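Local atomic coordinates of peroxiredoxin (Clostridioides difficile, PDB entry 6TSB), a protein that probably reduces peroxides through its peroxiredoxin part and degrades chitin through its C-terminal glycoside hydrolase family 18 domain, the part present here. Residues 75-78 with 79-82; 183-186 with 187-191; 270-273 with 274-278; 317-320 with 321-324; 338-341 with 342-345. All coordinates share one frame; numbering follows the deposited sequence.

Interaction 1. Residues 75-78 with 79-82; sequences PRFL and NQLL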
loop_
_atom_site.group_PDB
_atom_site.type_symbol
_atom_site.label_atom_id
_atom_site.label_comp_id
_atom_site.label_asym_id
_atom_site.label_seq_id
_atom_site.Cartn_x
_atom_site.Cartn_y
_atom_site.Cartn_z
ATOM N N PRO A 75 -25.678 31.499 10.270
ATOM C CA PRO A 75 -26.631 31.387 9.158
ATOM C C PRO A 75 -26.059 31.597 7.742
ATOM O O PRO A 75 -26.627 31.065 6.803
ATOM C CB PRO A 75 -27.691 32.470 9.442
ATOM C CG PRO A 75 -27.104 33.349 10.541
ATOM C CD PRO A 75 -26.073 32.509 11.266
ATOM N N ARG A 76 -24.970 32.352 7.595
ATOM C CA ARG A 76 -24.462 32.715 6.248
ATOM C C ARG A 76 -23.998 31.450 5.518
ATOM O O ARG A 76 -24.181 31.378 4.296
ATOM C CB ARG A 76 -23.356 33.766 6.375
ATOM C CG ARG A 76 -22.054 33.262 6.975
ATOM C CD ARG A 76 -21.073 34.416 7.018
ATOM N NE ARG A 76 -19.716 34.041 7.395
ATOM C CZ ARG A 76 -19.307 33.861 8.647
ATOM N NH1 ARG A 76 -20.156 34.008 9.649
ATOM N NH2 ARG A 76 -18.054 33.518 8.890
ATOM N N PHE A 77 -23.414 30.500 6.253
ATOM C CA PHE A 77 -22.968 29.169 5.754
ATOM C C PHE A 77 -24.160 28.364 5.231
ATOM O O PHE A 77 -24.038 27.689 4.192
ATOM C CB PHE A 77 -22.236 28.407 6.855
ATOM C CG PHE A 77 -20.900 28.996 7.231
ATOM C CD1 PHE A 77 -20.211 29.839 6.365
ATOM C CD2 PHE A 77 -20.315 28.686 8.453
ATOM C CE1 PHE A 77 -18.979 30.368 6.724
ATOM C CE2 PHE A 77 -19.098 29.241 8.819
ATOM C CZ PHE A 77 -18.435 30.079 7.956
ATOM N N LEU A 78 -25.294 28.466 5.903
ATOM C CA LEU A 78 -26.488 27.680 5.538
ATOM C C LEU A 78 -27.082 28.310 4.272
ATOM O O LEU A 78 -27.519 27.561 3.382
ATOM C CB LEU A 78 -27.490 27.678 6.699
ATOM C CG LEU A 78 -28.863 27.088 6.354
ATOM C CD1 LEU A 78 -28.737 25.650 5.876
ATOM C CD2 LEU A 78 -29.815 27.145 7.539
ATOM N N ASN A 79 -27.146 29.639 4.208
ATOM C CA ASN A 79 -27.666 30.326 3.000
ATOM C C ASN A 79 -26.737 30.002 1.831
ATOM O O ASN A 79 -27.255 29.706 0.739
ATOM C CB ASN A 79 -27.815 31.829 3.215
ATOM C CG ASN A 79 -28.932 32.157 4.180
ATOM O OD1 ASN A 79 -28.763 33.012 5.047
ATOM N ND2 ASN A 79 -30.059 31.476 4.039
ATOM N N GLN A 80 -25.422 30.041 2.052
ATOM C CA GLN A 80 -24.427 29.722 0.997
ATOM C C GLN A 80 -24.708 28.309 0.485
ATOM O O GLN A 80 -24.882 28.124 -0.724
ATOM C CB GLN A 80 -23.004 29.840 1.534
ATOM C CG GLN A 80 -21.949 29.759 0.440
ATOM C CD GLN A 80 -20.554 29.908 0.982
ATOM O OE1 GLN A 80 -20.357 30.513 2.029
ATOM N NE2 GLN A 80 -19.582 29.357 0.274
ATOM N N LEU A 81 -24.866 27.370 1.408
ATOM C CA LEU A 81 -25.085 25.933 1.098
ATOM C C LEU A 81 -26.422 25.757 0.368
ATOM O O LEU A 81 -26.469 24.946 -0.569
ATOM C CB LEU A 81 -24.986 25.153 2.410
ATOM C CG LEU A 81 -25.187 23.647 2.310
ATOM C CD1 LEU A 81 -24.031 22.987 1.562
ATOM C CD2 LEU A 81 -25.321 23.072 3.710
ATOM N N LEU A 82 -27.446 26.540 0.713
ATOM C CA LEU A 82 -28.791 26.475 0.096
ATOM C C LEU A 82 -28.695 26.915 -1.356
ATOM O O LEU A 82 -29.526 26.451 -2.151
ATOM C CB LEU A 82 -29.784 27.373 0.849
ATOM C CG LEU A 82 -30.433 26.720 2.068
ATOM C CD1 LEU A 82 -31.146 27.742 2.927
ATOM C CD2 LEU A 82 -31.396 25.635 1.636
#

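Interaction 2. Residues 183-186 with 187-191; sequences RGYI and NSSAE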
loop_
_atom_site.group_PDB
_atom_site.type_symbol
_atom_site.label_atom_id
_atom_site.label_comp_id
_atom_site.label_asym_id
_atom_site.label_seq_id
_atom_site.Cartn_x
_atom_site.Cartn_y
_atom_site.Cartn_z
ATOM N N ARG A 183 -24.914 -1.653 21.847
ATOM C CA ARG A 183 -25.938 -2.327 22.691
ATOM C C ARG A 183 -26.614 -1.277 23.575
ATOM O O ARG A 183 -27.841 -1.223 23.563
ATOM C CB ARG A 183 -25.307 -3.433 23.553
ATOM C CG ARG A 183 -24.808 -4.649 22.776
ATOM C CD ARG A 183 -25.808 -5.754 22.420
ATOM N NE ARG A 183 -25.230 -6.718 21.483
ATOM C CZ ARG A 183 -24.298 -7.631 21.778
ATOM N NH1 ARG A 183 -23.822 -7.746 23.007
ATOM N NH2 ARG A 183 -23.842 -8.435 20.834
ATOM N N GLY A 184 -25.818 -0.511 24.322
ATOM C CA GLY A 184 -26.259 0.629 25.144
ATOM C C GLY A 184 -27.262 1.520 24.426
ATOM O O GLY A 184 -28.265 1.877 25.067
ATOM N N TYR A 185 -27.013 1.890 23.159
ATOM C CA TYR A 185 -27.885 2.818 22.388
ATOM C C TYR A 185 -29.206 2.090 22.084
ATOM O O TYR A 185 -30.290 2.708 22.164
ATOM C CB TYR A 185 -27.194 3.385 21.129
ATOM C CG TYR A 185 -28.015 4.409 20.368
ATOM C CD1 TYR A 185 -29.019 4.008 19.499
ATOM C CD2 TYR A 185 -27.828 5.780 20.531
ATOM C CE1 TYR A 185 -29.811 4.927 18.830
ATOM C CE2 TYR A 185 -28.608 6.715 19.854
ATOM C CZ TYR A 185 -29.615 6.283 19.023
ATOM O OH TYR A 185 -30.414 7.155 18.360
ATOM N N ILE A 186 -29.161 0.806 21.748
ATOM C CA ILE A 186 -30.401 0.100 21.326
ATOM C C ILE A 186 -31.333 -0.102 22.526
ATOM O O ILE A 186 -32.573 -0.017 22.313
ATOM C CB ILE A 186 -30.077 -1.199 20.586
ATOM C CG1 ILE A 186 -29.497 -0.855 19.213
ATOM C CG2 ILE A 186 -31.316 -2.092 20.473
ATOM C CD1 ILE A 186 -28.386 -1.746 18.799
ATOM N N ASN A 187 -30.771 -0.318 23.715
ATOM C CA ASN A 187 -31.514 -0.667 24.957
ATOM C C ASN A 187 -31.839 0.571 25.811
ATOM O O ASN A 187 -32.824 0.485 26.547
ATOM C CB ASN A 187 -30.738 -1.676 25.817
ATOM C CG ASN A 187 -30.493 -3.000 25.112
ATOM O OD1 ASN A 187 -31.323 -3.489 24.334
ATOM N ND2 ASN A 187 -29.322 -3.565 25.344
ATOM N N SER A 188 -31.031 1.641 25.770
ATOM C CA SER A 188 -31.081 2.785 26.724
ATOM C C SER A 188 -31.253 4.161 26.058
ATOM O O SER A 188 -31.418 5.142 26.825
ATOM C CB SER A 188 -29.850 2.800 27.569
ATOM O OG SER A 188 -29.730 1.570 28.250
ATOM N N SER A 189 -31.166 4.278 24.726
ATOM C CA SER A 189 -31.262 5.587 24.028
ATOM C C SER A 189 -32.480 5.620 23.109
ATOM O O SER A 189 -33.216 6.574 23.188
ATOM C CB SER A 189 -29.999 5.939 23.301
ATOM O OG SER A 189 -28.946 6.071 24.236
ATOM N N ALA A 190 -32.729 4.606 22.304
ATOM C CA ALA A 190 -33.818 4.685 21.319
ATOM C C ALA A 190 -34.554 3.353 21.192
ATOM O O ALA A 190 -33.968 2.284 21.453
ATOM C CB ALA A 190 -33.274 5.145 19.996
ATOM N N GLU A 191 -35.821 3.475 20.821
ATOM C CA GLU A 191 -36.759 2.383 20.514
ATOM C C GLU A 191 -36.635 2.227 19.013
ATOM O O GLU A 191 -37.445 2.834 18.303
ATOM C CB GLU A 191 -38.202 2.707 20.940
ATOM C CG GLU A 191 -38.404 2.967 22.436
ATOM C CD GLU A 191 -39.867 3.220 22.810
ATOM O OE1 GLU A 191 -40.481 4.190 22.276
ATOM O OE2 GLU A 191 -40.426 2.417 23.597
#

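Interaction 3. Residues 270-273 with 274-278; sequences RTYD and ELRRD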
loop_
_atom_site.group_PDB
_atom_site.type_symbol
_atom_site.label_atom_id
_atom_site.label_comp_id
_atom_site.label_asym_id
_atom_site.label_seq_id
_atom_site.Cartn_x
_atom_site.Cartn_y
_atom_site.Cartn_z
ATOM N N ARG A 270 -7.081 14.334 13.522
ATOM C CA ARG A 270 -6.507 15.072 12.379
ATOM C C ARG A 270 -7.501 14.973 11.227
ATOM O O ARG A 270 -8.072 13.905 11.045
ATOM C CB ARG A 270 -5.126 14.507 12.029
ATOM C CG ARG A 270 -4.078 14.645 13.130
ATOM C CD ARG A 270 -3.646 16.074 13.429
ATOM N NE ARG A 270 -2.474 16.145 14.300
ATOM C CZ ARG A 270 -2.489 16.298 15.629
ATOM N NH1 ARG A 270 -3.620 16.382 16.312
ATOM N NH2 ARG A 270 -1.344 16.348 16.280
ATOM N N THR A 271 -7.712 16.065 10.510
ATOM C CA THR A 271 -8.511 16.101 9.270
ATOM C C THR A 271 -7.759 15.317 8.187
ATOM O O THR A 271 -6.505 15.253 8.251
ATOM C CB THR A 271 -8.751 17.550 8.845
ATOM O OG1 THR A 271 -7.462 18.084 8.522
ATOM C CG2 THR A 271 -9.445 18.361 9.924
ATOM N N TYR A 272 -8.464 14.766 7.198
ATOM C CA TYR A 272 -7.781 14.101 6.070
ATOM C C TYR A 272 -6.744 15.076 5.491
ATOM O O TYR A 272 -5.590 14.675 5.346
ATOM C CB TYR A 272 -8.751 13.613 5.004
ATOM C CG TYR A 272 -8.035 12.900 3.898
ATOM C CD1 TYR A 272 -7.210 11.817 4.179
ATOM C CD2 TYR A 272 -8.153 13.314 2.584
ATOM C CE1 TYR A 272 -6.534 11.145 3.172
ATOM C CE2 TYR A 272 -7.506 12.634 1.561
ATOM C CZ TYR A 272 -6.688 11.549 1.852
ATOM O OH TYR A 272 -6.047 10.875 0.843
ATOM N N ASP A 273 -7.139 16.322 5.222
ATOM C CA ASP A 273 -6.232 17.409 4.762
ATOM C C ASP A 273 -4.942 17.432 5.602
ATOM O O ASP A 273 -3.864 17.477 4.973
ATOM C CB ASP A 273 -7.009 18.722 4.671
ATOM C CG ASP A 273 -8.029 18.622 3.546
ATOM O OD1 ASP A 273 -7.947 17.594 2.811
ATOM O OD2 ASP A 273 -8.910 19.536 3.422
ATOM N N GLU A 274 -5.020 17.300 6.932
ATOM C CA GLU A 274 -3.847 17.346 7.857
ATOM C C GLU A 274 -3.007 16.044 7.788
ATOM O O GLU A 274 -1.809 16.094 8.112
ATOM C CB GLU A 274 -4.308 17.619 9.294
ATOM C CG GLU A 274 -4.680 19.070 9.600
ATOM C CD GLU A 274 -5.249 19.279 11.006
ATOM O OE1 GLU A 274 -5.926 18.351 11.537
ATOM O OE2 GLU A 274 -5.010 20.357 11.591
ATOM N N LEU A 275 -3.592 14.900 7.428
ATOM C CA LEU A 275 -2.844 13.638 7.178
ATOM C C LEU A 275 -2.149 13.723 5.804
ATOM O O LEU A 275 -0.982 13.300 5.691
ATOM C CB LEU A 275 -3.830 12.460 7.247
ATOM C CG LEU A 275 -4.522 12.209 8.593
ATOM C CD1 LEU A 275 -5.540 11.083 8.480
ATOM C CD2 LEU A 275 -3.519 11.893 9.689
ATOM N N ARG A 276 -2.864 14.239 4.799
ATOM C CA ARG A 276 -2.400 14.517 3.413
ATOM C C ARG A 276 -1.138 15.390 3.440
ATOM O O ARG A 276 -0.417 15.390 2.446
ATOM C CB ARG A 276 -3.494 15.252 2.622
ATOM C CG ARG A 276 -4.311 14.381 1.682
ATOM C CD ARG A 276 -3.694 14.415 0.299
ATOM N NE ARG A 276 -4.121 13.319 -0.561
ATOM C CZ ARG A 276 -3.682 13.098 -1.803
ATOM N NH1 ARG A 276 -2.776 13.890 -2.355
ATOM N NH2 ARG A 276 -4.152 12.074 -2.492
ATOM N N ARG A 277 -0.922 16.160 4.505
ATOM C CA ARG A 277 0.170 17.166 4.567
ATOM C C ARG A 277 1.289 16.659 5.486
ATOM O O ARG A 277 2.447 16.772 5.084
ATOM C CB ARG A 277 -0.377 18.529 5.009
ATOM C CG ARG A 277 0.267 19.714 4.301
ATOM C CD ARG A 277 0.338 20.973 5.152
ATOM N NE ARG A 277 -0.955 21.326 5.732
ATOM C CZ ARG A 277 -1.227 21.425 7.038
ATOM N NH1 ARG A 277 -0.290 21.214 7.948
ATOM N NH2 ARG A 277 -2.450 21.740 7.434
ATOM N N ASP A 278 0.967 16.105 6.657
ATOM C CA ASP A 278 1.962 15.823 7.733
ATOM C C ASP A 278 2.139 14.321 8.034
ATOM O O ASP A 278 2.786 14.030 9.067
ATOM C CB ASP A 278 1.567 16.548 9.025
ATOM C CG ASP A 278 1.252 18.020 8.807
ATOM O OD1 ASP A 278 1.499 18.511 7.674
ATOM O OD2 ASP A 278 0.751 18.661 9.765
#

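Interaction 4. Residues 317-320 with 321-324; sequences KTQY and VLRN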
loop_
_atom_site.group_PDB
_atom_site.type_symbol
_atom_site.label_atom_id
_atom_site.label_comp_id
_atom_site.label_asym_id
_atom_site.label_seq_id
_atom_site.Cartn_x
_atom_site.Cartn_y
_atom_site.Cartn_z
ATOM N N LYS A 317 9.165 -12.160 -6.013
ATOM C CA LYS A 317 10.405 -12.655 -6.686
ATOM C C LYS A 317 10.941 -13.896 -5.961
ATOM O O LYS A 317 11.250 -14.859 -6.676
ATOM C CB LYS A 317 11.437 -11.533 -6.820
ATOM C CG LYS A 317 11.240 -10.747 -8.105
ATOM C CD LYS A 317 11.821 -9.342 -8.136
ATOM C CE LYS A 317 11.234 -8.577 -9.303
ATOM N NZ LYS A 317 12.043 -7.401 -9.658
ATOM N N THR A 318 11.031 -13.908 -4.626
ATOM C CA THR A 318 11.583 -15.066 -3.879
ATOM C C THR A 318 10.611 -16.253 -3.965
ATOM O O THR A 318 11.080 -17.430 -3.876
ATOM C CB THR A 318 11.907 -14.713 -2.415
ATOM O OG1 THR A 318 10.803 -14.055 -1.783
ATOM C CG2 THR A 318 13.150 -13.847 -2.292
ATOM N N GLN A 319 9.302 -15.983 -4.097
ATOM C CA GLN A 319 8.286 -17.041 -4.385
ATOM C C GLN A 319 8.638 -17.699 -5.727
ATOM O O GLN A 319 8.752 -18.938 -5.774
ATOM C CB GLN A 319 6.845 -16.501 -4.426
ATOM C CG GLN A 319 6.227 -16.219 -3.054
ATOM C CD GLN A 319 6.136 -17.464 -2.207
ATOM O OE1 GLN A 319 6.938 -17.666 -1.294
ATOM N NE2 GLN A 319 5.187 -18.334 -2.534
ATOM N N TYR A 320 8.803 -16.887 -6.770
ATOM C CA TYR A 320 9.140 -17.321 -8.145
ATOM C C TYR A 320 10.361 -18.239 -8.077
ATOM O O TYR A 320 10.384 -19.244 -8.775
ATOM C CB TYR A 320 9.310 -16.106 -9.056
ATOM C CG TYR A 320 9.476 -16.426 -10.516
ATOM C CD1 TYR A 320 10.680 -16.899 -11.032
ATOM C CD2 TYR A 320 8.419 -16.231 -11.404
ATOM C CE1 TYR A 320 10.820 -17.172 -12.389
ATOM C CE2 TYR A 320 8.549 -16.495 -12.764
ATOM C CZ TYR A 320 9.755 -16.960 -13.261
ATOM O OH TYR A 320 9.842 -17.217 -14.605
ATOM N N VAL A 321 11.333 -17.913 -7.230
ATOM C CA VAL A 321 12.588 -18.699 -7.106
ATOM C C VAL A 321 12.203 -20.099 -6.623
ATOM O O VAL A 321 12.762 -21.123 -7.106
ATOM C CB VAL A 321 13.611 -17.996 -6.175
ATOM C CG1 VAL A 321 14.652 -18.952 -5.608
ATOM C CG2 VAL A 321 14.310 -16.843 -6.878
ATOM N N LEU A 322 11.324 -20.146 -5.642
ATOM C CA LEU A 322 11.007 -21.407 -4.935
ATOM C C LEU A 322 10.032 -22.222 -5.799
ATOM O O LEU A 322 10.160 -23.427 -5.831
ATOM C CB LEU A 322 10.416 -21.042 -3.571
ATOM C CG LEU A 322 11.413 -20.446 -2.572
ATOM C CD1 LEU A 322 10.678 -19.584 -1.559
ATOM C CD2 LEU A 322 12.211 -21.555 -1.878
ATOM N N ARG A 323 9.089 -21.583 -6.483
ATOM C CA ARG A 323 8.068 -22.353 -7.233
ATOM C C ARG A 323 8.796 -22.908 -8.464
ATOM O O ARG A 323 8.646 -24.127 -8.683
ATOM C CB ARG A 323 6.754 -21.567 -7.397
ATOM C CG ARG A 323 6.423 -21.040 -8.786
ATOM C CD ARG A 323 5.000 -20.477 -8.849
ATOM N NE ARG A 323 4.804 -19.354 -7.932
ATOM C CZ ARG A 323 5.046 -18.068 -8.209
ATOM N NH1 ARG A 323 4.856 -17.148 -7.275
ATOM N NH2 ARG A 323 5.454 -17.689 -9.410
ATOM N N ASN A 324 9.717 -22.134 -9.066
ATOM C CA ASN A 324 10.397 -22.458 -10.350
ATOM C C ASN A 324 11.748 -23.186 -10.201
ATOM O O ASN A 324 12.440 -23.375 -11.260
ATOM C CB ASN A 324 10.515 -21.194 -11.179
ATOM C CG ASN A 324 9.159 -20.753 -11.668
ATOM O OD1 ASN A 324 8.621 -19.762 -11.187
ATOM N ND2 ASN A 324 8.612 -21.478 -12.638
#

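Interaction 5. Residues 338-341 with 342-345; sequences QANI and LART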
loop_
_atom_site.group_PDB
_atom_site.type_symbol
_atom_site.label_atom_id
_atom_site.label_comp_id
_atom_site.label_asym_id
_atom_site.label_seq_id
_atom_site.Cartn_x
_atom_site.Cartn_y
_atom_site.Cartn_z
ATOM N N GLN A 338 21.981 0.093 3.513
ATOM C CA GLN A 338 22.960 0.112 4.640
ATOM C C GLN A 338 22.294 -0.451 5.901
ATOM O O GLN A 338 23.004 -1.051 6.703
ATOM C CB GLN A 338 23.527 1.521 4.853
ATOM C CG GLN A 338 24.428 2.036 3.724
ATOM C CD GLN A 338 25.796 1.385 3.610
ATOM O OE1 GLN A 338 26.163 0.482 4.365
ATOM N NE2 GLN A 338 26.578 1.836 2.638
ATOM N N ALA A 339 20.972 -0.311 6.059
ATOM C CA ALA A 339 20.225 -0.833 7.231
ATOM C C ALA A 339 19.794 -2.296 7.013
ATOM O O ALA A 339 19.212 -2.854 7.937
ATOM C CB ALA A 339 19.034 0.062 7.518
ATOM N N ASN A 340 20.044 -2.899 5.842
ATOM C CA ASN A 340 19.764 -4.343 5.576
ATOM C C ASN A 340 18.258 -4.623 5.625
ATOM O O ASN A 340 17.870 -5.726 6.020
ATOM C CB ASN A 340 20.535 -5.260 6.530
ATOM C CG ASN A 340 22.024 -5.201 6.267
ATOM O OD1 ASN A 340 22.448 -4.799 5.187
ATOM N ND2 ASN A 340 22.815 -5.592 7.246
ATOM N N ILE A 341 17.444 -3.660 5.210
ATOM C CA ILE A 341 15.967 -3.803 5.212
ATOM C C ILE A 341 15.588 -4.713 4.036
ATOM O O ILE A 341 14.922 -5.735 4.269
ATOM C CB ILE A 341 15.293 -2.428 5.141
ATOM C CG1 ILE A 341 15.605 -1.597 6.386
ATOM C CG2 ILE A 341 13.790 -2.571 4.915
ATOM C CD1 ILE A 341 15.372 -0.122 6.177
ATOM N N LEU A 342 16.033 -4.379 2.821
ATOM C CA LEU A 342 15.777 -5.237 1.636
ATOM C C LEU A 342 16.464 -6.593 1.822
ATOM O O LEU A 342 15.813 -7.592 1.585
ATOM C CB LEU A 342 16.221 -4.515 0.365
ATOM C CG LEU A 342 15.490 -3.207 0.104
ATOM C CD1 LEU A 342 15.658 -2.747 -1.334
ATOM C CD2 LEU A 342 14.017 -3.313 0.484
ATOM N N ALA A 343 17.700 -6.613 2.301
ATOM C CA ALA A 343 18.490 -7.839 2.504
ATOM C C ALA A 343 17.687 -8.824 3.360
ATOM O O ALA A 343 17.644 -10.023 3.015
ATOM C CB ALA A 343 19.819 -7.494 3.128
ATOM N N ARG A 344 17.107 -8.342 4.459
ATOM C CA ARG A 344 16.348 -9.185 5.424
ATOM C C ARG A 344 15.169 -9.838 4.685
ATOM O O ARG A 344 14.992 -11.069 4.794
ATOM C CB ARG A 344 15.857 -8.330 6.597
ATOM C CG ARG A 344 15.536 -9.127 7.852
ATOM C CD ARG A 344 14.958 -8.276 8.973
ATOM N NE ARG A 344 14.009 -9.048 9.761
ATOM C CZ ARG A 344 12.694 -9.116 9.529
ATOM N NH1 ARG A 344 12.127 -8.444 8.538
ATOM N NH2 ARG A 344 11.936 -9.863 10.309
ATOM N N THR A 345 14.403 -9.013 3.973
ATOM C CA THR A 345 13.198 -9.393 3.200
ATOM C C THR A 345 13.626 -10.496 2.234
ATOM O O THR A 345 12.971 -11.551 2.244
ATOM C CB THR A 345 12.591 -8.201 2.442
ATOM O OG1 THR A 345 12.183 -7.183 3.353
ATOM C CG2 THR A 345 11.376 -8.565 1.613
HETATM O O HOH W 1 13.518 -5.933 6.822
#

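Interaction 1. Residues 75-78 with 79-82
Leu78 and Leu82 meet one turn apart on helix 75-83, the CG of Leu78 lying 4.2 Å from the CD1 of Leu82 as the two branched side chains cross obliquely. With its CG beside the backbone N (chi1 -85°), Leu82 folds back over the preceding turn, and this CG lies 3.3 Å from the carbonyl O of Leu78. The same O accepts the backbone N of Leu82 at 2.9 Å. Three more i to i+4 bonds build the helix, the straightest running from Asn79 N to Pro75 O (3.0 Å). Proline suits this early turn because its missing N-H is of little cost there. Toward the other flank, Gln80 is stretched out and brings its OE1 to the edge of the Phe77 ring, 4.4 Å from CD1, while its NE2 is hydrogen-bonded to Thr47 OG1. Further out, Leu78 and Leu81 rest on Phe59 of strand 56-64, and Leu78 and Leu82 on Val95 and Val93 of strand 92-98, the usual seat of a helix against the parallel strands of a TIM barrel. The chemistry is therefore amphipathic: Leu78 and Leu81 are buried against the strands and Leu82 partly so, while Arg76 and Asn79 keep the outer surface polar.

Interaction 2. Residues 183-186 with 187-191
Ser189 lays its CB over one face of the Tyr185 ring, a CH-pi contact 3.9 Å from the ring centroid and displaced toward the CD2 rim. Holding CG anti to the backbone N (chi1 -176°) swings the tyrosine ring along the last turn of helix 183-188, where Ala190 CB also reaches CE1 at 3.7 Å. This is the tight part. Tyr185 O ties it together by accepting two backbone donors: Ala190 N comes nearly head-on at 3.1 Å, whereas Ser189 N stands well above the carbonyl plane. Phe158 of helix 154-169 packs on both Tyr185 and Ala190. Small residues suit positions 189 and 190, since they let the ring lie close to the departing chain. The other side is looser and solvent-facing: Arg183, Gly184, Asn187 and Ser188 are all exposed, and the helical bond from Ser188 N to Gly184 O, though 2.9 Å long, is bent to 133°. Ser189 OG leaves the ring to bond Pro141 O, just beyond the DxxDxDxE motif of family 18, which spans strand 133-137, and also meets a bound PEG, probably from the crystallisation liquor. Arg155 bonds Ile186 O through NH2 and, weakly, Ala190 O through NE, so that one cationic group probably satisfies carbonyls where the helix unwinds.

Interaction 3. Residues 270-273 with 274-278
Thr271 and Glu274 form a capping box where strand 268-271 passes directly into helix 272-278. Its two reciprocal hydrogen bonds join side chain to backbone in both directions: Glu274 N donates to Thr271 OG1 at 3.0 Å, and Thr271 N donates to Glu274 OE1 at 3.1 Å, meeting the carboxylate on its anti side. Threonine suits the N-cap because chi1 of 65° sets OG1 between the backbone N and the carbonyl carbon, the crowded position, from which it can face the first turn. Glutamate suits the third helical place, being just long enough to reach back. Among the backbone bonds, Leu275 N closes on Thr271 O, and Arg276 N runs almost straight to Tyr272 O at 2.8 Å.

Charge plays a gentler part. Arg270 NE stays 4.9 Å from Glu274 OE1, near enough perhaps to favour the carboxylate without a salt bridge. A salt bridge, weakly hydrogen-bonded, joins Arg277 NH1 to Asp278 OD1 (3.3 Å). Asp273, whose negative charge should sit well at a helix start, sends OD2 to the backbone N of Gln338 of the second subunit. Arg276 NH2 has a long, weak ion pair with Glu286.

Apolar contacts fill in the flanks. The CD2 of Leu275 touches the CB of Arg270 at 3.9 Å, and Tyr272 packs on Leu342 of the second subunit. Arg276 lays its aliphatic CG over one face of the Tyr272 ring, with ring and guanidinium planes 75° apart; beyond it, NE makes a weak hydrogen bond of 3.4 Å to Tyr272 OH.

Interaction 4. Residues 317-320 with 321-324
Gln319 O takes two backbone donors, Arg323 N along a sound helical bond of 2.8 Å and Leu322 N along a weak, bent one, as helix 311-323 reaches its last turn. One residue on, Tyr320 O accepts Asn324 N at 3.0 Å, and the chain then leaves helical geometry. The amide of Asn324 lies across one face of the Tyr320 ring, with the two planes 38° apart and CG 4.0 Å from the ring's CE1; asparagine is short enough to remain over the tyrosine while its backbone closes the helix. Arg323 doubles back through a bend at chi3 (61°), so that a face of its guanidinium covers the backbone near Tyr320 CA, NH1 lies 3.5 Å from Gln319 CB, and NH2 comes obliquely to Tyr320 CD2 at 3.9 Å. Leu322, which packs on Pro353, holds its CD1 3.2 Å from Thr318 O.

Outside the turn, Tyr320 OH bonds to Asp238 of the second subunit, and Lys317 NZ pairs with Asp309 while also reaching Ala223 O of the second subunit. Val321 packs on Ile350 of its own chain and on Leu256 of the second subunit, as a branched apolar side chain suits a buried interface. The tyrosine, and in part the lysine beside its pairing with Asp309, thus bond to the partner chain, implying a contact held by specific bonds and apolar burial.

Interaction 5. Residues 338-341 with 342-345
Asn340 has the left-handed backbone conformation (phi 65°), after which Ile341 begins the right-handed helix 341-351. Asparagine tolerates that conformation better than most residues, and here it holds the N-cap position. Its side chain makes no capping bond; the first turn is served instead by Asp337, whose carboxylate accepts Leu342 N and Ala343 N and, weakly, Ile341 N. Asn340 O receives Arg344 N at 3.1 Å, the donor standing 48° out of the carbonyl plane, so this opening bond is off the usual line. The next, from Thr345 N to Ile341 O, is straight but weak at 3.3 Å.

The helix follows strand 328-332, as a helix follows its strand in a TIM barrel, yet its inner residues rest on the second subunit: Leu342 on Phe260 and Ala343 on Leu53 there. That is consistent with an exchange of C-terminal parts between two barrels. Asn340 ND2 likewise bonds to Asn48 O of the second subunit.

Among the side chains, Thr345 folds its hydroxyl back to donate to Ile341 O at 3.2 Å, a reach possible because OG1 sits beside its own backbone N (chi1 -61°). A water adds a third donor to the same oxygen at 2.9 Å and accepts a weak bond of 3.3 Å from Arg344 NH1. Arg344 leads outward, and its guanidinium is in a salt bridge with Glu359. A small residue suits the place close under the first turn, where Ala343 CB stands 4.1 Å from Asn340 CB.

In the fold
All five contacts are single helical turns or helix ends, met in chain order 1 to 5. Interactions 1 and 2 lie at different places round the barrel, their centres about 34 Å apart: helix 75-83 packs on strands 56-64 and 92-98, while helix 183-188 follows strand 174-179 and packs among neighbouring helices. Interaction 3 starts a short helix leading out of that body. Interactions 4 and 5, on helices 311-323 and 341-351 of the outlying C-terminal part, have centres about 19 Å apart; those of interactions 1 and 4 are about 61 Å apart. Interactions 3, 4 and 5 touch the second subunit, and strand 328-332 is missing from the chain's own barrel sheet, suggesting that each chain completes its partner's TIM barrel.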